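Local coordinates for protein PfVFT1 (Plasmodium falciparum, PDB 5JKQ) that is of uncertain function but adopts a bi-lobed Venus flytrap architecture like that of solute-binding proteins, so it probably binds a small ligand between its lobes, at residues I80-N85 and Y129-N134. The protein carries 3 engineered substitutions. Sequence-based numbering, arbitrary orientation.
Sequences IGALKN and YNYYDN. With SO4 (sulfate ion), chain E.
Ile80, Ala82 and Lys84 face Asn130 and Tyr132 in a parallel backbone ladder of four hydrogen bonds. Asn130 N gives the straightest, to Ile80 O (2.8 Å, N-H...O 177°); Ala82 N then returns to Asn130 O, and Tyr132 N reaches Ala82 O at 3.0 Å. The last rung, Lys84 N to Tyr132 O (3.2 Å), is the most bent, its donor 43° out of the carbonyl plane, as the strands give way to loops.

On the face bearing Ile80, Ala82, Tyr129 and Tyr131 the contacts are apolar. Ile80 CB lies over the Tyr129 ring, off centre, in a CH-pi contact, while CG2, anti to the backbone N, meets Tyr129 CE1 at 3.3 Å. Ala82 CB sits near the Tyr129 and Tyr131 rings, whose hydroxyls hydrogen-bond to Asp148 OD2 and Gln96 O respectively, and Met107 of helix 102-118 packs against Ile80 and Tyr129.

At the loop end Lys84 crosses Asp133, Lys84 CG and CD each 3.4 Å from Asp133 OD1. Beyond, a sulfate, probably from the crystallisation liquor, accepts hydrogen bonds from Asp133 N (2.7 Å to O3) and Asn134 N; Asn134 also N-caps helix 135-140. Strand 126-132, following helix 102-118, pairs beside strand 77-83 at one edge of a three-stranded parallel sheet: the beta-alpha-beta crossover characteristic of Venus flytrap lobes.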
ATOM      1  N   ILE A  80      13.520   7.640  -5.713  1.00 24.60           N
ATOM      2  CA  ILE A  80      12.186   7.261  -5.259  1.00 21.33           C
ATOM      3  C   ILE A  80      11.379   8.510  -4.926  1.00 24.26           C
ATOM      4  O   ILE A  80      11.907   9.476  -4.373  1.00 24.20           O
ATOM      5  CB  ILE A  80      12.244   6.323  -4.023  1.00 21.27           C
ATOM      6  CG1 ILE A  80      12.708   4.923  -4.430  1.00 27.80           C
ATOM      7  CG2 ILE A  80      10.874   6.179  -3.361  1.00 20.28           C
ATOM      8  CD1 ILE A  80      14.179   4.796  -4.684  1.00 27.46           C
ATOM      9  N   GLY A  81      10.096   8.477  -5.272  1.00 24.70           N
ATOM     10  CA  GLY A  81       9.196   9.585  -5.012  1.00 24.31           C
ATOM     11  C   GLY A  81       8.239   9.289  -3.875  1.00 25.71           C
ATOM     12  O   GLY A  81       7.706   8.184  -3.767  1.00 23.48           O
ATOM     13  N   ALA A  82       8.023  10.286  -3.023  1.00 25.12           N
ATOM     14  CA  ALA A  82       7.063  10.177  -1.931  1.00 24.93           C
ATOM     15  C   ALA A  82       6.396  11.527  -1.689  1.00 26.85           C
ATOM     16  O   ALA A  82       6.930  12.564  -2.073  1.00 19.79           O
ATOM     17  CB  ALA A  82       7.748   9.684  -0.670  1.00 24.16           C
ATOM     18  N   LEU A  83       5.223  11.508  -1.062  1.00 29.12           N
ATOM     19  CA  LEU A  83       4.513  12.740  -0.732  1.00 27.39           C
ATOM     20  C   LEU A  83       5.286  13.526   0.324  1.00 28.37           C
ATOM     21  O   LEU A  83       5.790  12.947   1.286  1.00 30.11           O
ATOM     22  CB  LEU A  83       3.099  12.431  -0.233  1.00 28.46           C
ATOM     23  CG  LEU A  83       2.164  11.724  -1.218  1.00 29.06           C
ATOM     24  CD1 LEU A  83       0.934  11.204  -0.494  1.00 23.81           C
ATOM     25  CD2 LEU A  83       1.756  12.655  -2.351  1.00 28.96           C
ATOM     26  N   LYS A  84       5.381  14.842   0.144  1.00 36.38           N
ATOM     27  CA  LYS A  84       6.127  15.688   1.077  1.00 33.98           C
ATOM     28  C   LYS A  84       5.318  16.018   2.327  1.00 25.25           C
ATOM     29  O   LYS A  84       4.089  15.937   2.324  1.00 25.70           O
ATOM     30  CB  LYS A  84       6.575  16.989   0.396  1.00 41.39           C
ATOM     31  CG  LYS A  84       5.463  17.814  -0.236  1.00 41.22           C
ATOM     32  CD  LYS A  84       5.989  19.165  -0.727  1.00 44.46           C
ATOM     33  CE  LYS A  84       7.030  19.015  -1.833  1.00 47.75           C
ATOM     34  NZ  LYS A  84       7.590  20.330  -2.261  1.00 38.84           N
ATOM     35  N   ASN A  85       6.029  16.380   3.391  1.00 30.70           N
ATOM     36  CA  ASN A  85       5.417  16.807   4.649  1.00 31.45           C
ATOM     37  C   ASN A  85       4.537  15.735   5.285  1.00 29.66           C
ATOM     38  O   ASN A  85       3.626  16.047   6.051  1.00 27.42           O
ATOM     39  CB  ASN A  85       4.596  18.083   4.430  1.00 33.06           C
ATOM     40  CG  ASN A  85       5.436  19.231   3.903  1.00 30.17           C
ATOM     41  OD1 ASN A  85       6.541  19.478   4.387  1.00 32.06           O
ATOM     42  ND2 ASN A  85       4.918  19.934   2.902  1.00 36.94           N
ATOM     43  N   TYR A 129      15.769   9.812  -2.086  1.00 27.49           N
ATOM     44  CA  TYR A 129      14.367  10.186  -1.949  1.00 23.49           C
ATOM     45  C   TYR A 129      14.121  11.619  -2.413  1.00 22.65           C
ATOM     46  O   TYR A 129      14.811  12.545  -1.988  1.00 24.25           O
ATOM     47  CB  TYR A 129      13.911  10.032  -0.497  1.00 29.57           C
ATOM     48  CG  TYR A 129      13.234   8.714  -0.202  1.00 24.64           C
ATOM     49  CD1 TYR A 129      11.900   8.511  -0.529  1.00 23.58           C
ATOM     50  CD2 TYR A 129      13.925   7.676   0.409  1.00 15.77           C
ATOM     51  CE1 TYR A 129      11.272   7.313  -0.261  1.00 18.21           C
ATOM     52  CE2 TYR A 129      13.306   6.472   0.680  1.00 19.39           C
ATOM     53  CZ  TYR A 129      11.979   6.296   0.343  1.00 21.11           C
ATOM     54  OH  TYR A 129      11.354   5.101   0.611  1.00 23.60           O
ATOM     55  N   ASN A 130      13.141  11.787  -3.299  1.00 27.23           N
ATOM     56  CA  ASN A 130      12.660  13.108  -3.697  1.00 24.35           C
ATOM     57  C   ASN A 130      11.190  13.253  -3.326  1.00 27.31           C
ATOM     58  O   ASN A 130      10.404  12.325  -3.515  1.00 26.67           O
ATOM     59  CB  ASN A 130      12.852  13.333  -5.199  1.00 29.77           C
ATOM     60  CG  ASN A 130      14.314  13.391  -5.600  1.00 32.25           C
ATOM     61  OD1 ASN A 130      15.175  12.812  -4.940  1.00 43.41           O
ATOM     62  ND2 ASN A 130      14.600  14.093  -6.687  1.00 42.27           N
ATOM     63  N   TYR A 131      10.823  14.415  -2.796  1.00 31.06           N
ATOM     64  CA  TYR A 131       9.463  14.639  -2.319  1.00 29.31           C
ATOM     65  C   TYR A 131       8.674  15.557  -3.254  1.00 31.20           C
ATOM     66  O   TYR A 131       9.200  16.551  -3.755  1.00 39.74           O
ATOM     67  CB  TYR A 131       9.490  15.223  -0.905  1.00 28.09           C
ATOM     68  CG  TYR A 131      10.195  14.355   0.114  1.00 29.96           C
ATOM     69  CD1 TYR A 131      10.243  12.974  -0.033  1.00 30.31           C
ATOM     70  CD2 TYR A 131      10.802  14.915   1.229  1.00 29.30           C
ATOM     71  CE1 TYR A 131      10.882  12.178   0.898  1.00 29.18           C
ATOM     72  CE2 TYR A 131      11.444  14.128   2.164  1.00 32.27           C
ATOM     73  CZ  TYR A 131      11.479  12.761   1.994  1.00 26.79           C
ATOM     74  OH  TYR A 131      12.118  11.978   2.925  1.00 24.91           O
ATOM     75  N   TYR A 132       7.411  15.208  -3.484  1.00 29.42           N
ATOM     76  CA  TYR A 132       6.529  15.984  -4.354  1.00 34.03           C
ATOM     77  C   TYR A 132       5.118  16.045  -3.780  1.00 38.92           C
ATOM     78  O   TYR A 132       4.754  15.238  -2.928  1.00 36.28           O
ATOM     79  CB  TYR A 132       6.481  15.376  -5.759  1.00 34.66           C
ATOM     80  CG  TYR A 132       7.834  15.161  -6.397  1.00 36.92           C
ATOM     81  CD1 TYR A 132       8.464  16.181  -7.100  1.00 38.40           C
ATOM     82  CD2 TYR A 132       8.477  13.934  -6.308  1.00 25.89           C
ATOM     83  CE1 TYR A 132       9.700  15.984  -7.689  1.00 33.86           C
ATOM     84  CE2 TYR A 132       9.711  13.729  -6.892  1.00 29.74           C
ATOM     85  CZ  TYR A 132      10.318  14.756  -7.581  1.00 33.47           C
ATOM     86  OH  TYR A 132      11.546  14.552  -8.164  1.00 44.16           O
ATOM     87  N   ASP A 133       4.325  17.003  -4.250  1.00 41.77           N
ATOM     88  CA  ASP A 133       2.910  17.062  -3.897  1.00 34.32           C
ATOM     89  C   ASP A 133       2.145  16.017  -4.702  1.00 36.32           C
ATOM     90  O   ASP A 133       1.339  15.266  -4.151  1.00 42.13           O
ATOM     91  CB  ASP A 133       2.340  18.461  -4.148  1.00 42.31           C
ATOM     92  CG  ASP A 133       2.778  19.471  -3.100  1.00 43.33           C
ATOM     93  OD1 ASP A 133       2.832  19.109  -1.905  1.00 45.50           O
ATOM     94  OD2 ASP A 133       3.070  20.628  -3.470  1.00 43.02           O
ATOM     95  N   ASN A 134       2.405  15.981  -6.007  1.00 32.39           N
ATOM     96  CA  ASN A 134       1.886  14.933  -6.881  1.00 36.59           C
ATOM     97  C   ASN A 134       3.043  14.069  -7.377  1.00 39.90           C
ATOM     98  O   ASN A 134       3.784  14.460  -8.280  1.00 36.35           O
ATOM     99  CB  ASN A 134       1.117  15.538  -8.061  1.00 33.09           C
ATOM    100  CG  ASN A 134       0.384  14.490  -8.891  1.00 33.73           C
ATOM    101  OD1 ASN A 134       0.894  13.395  -9.132  1.00 29.63           O
ATOM    102  ND2 ASN A 134      -0.821  14.829  -9.334  1.00 40.45           N
TER
HETATM  103  S   SO4 E 401       5.083  19.107  -6.898  1.00 52.89           S
HETATM  104  O1  SO4 E 401       4.369  17.868  -7.201  1.00 35.69           O
HETATM  105  O2  SO4 E 401       6.264  19.218  -7.750  1.00 47.70           O
HETATM  106  O3  SO4 E 401       5.504  19.110  -5.499  1.00 41.36           O
HETATM  107  O4  SO4 E 401       4.196  20.241  -7.143  1.00 46.22           O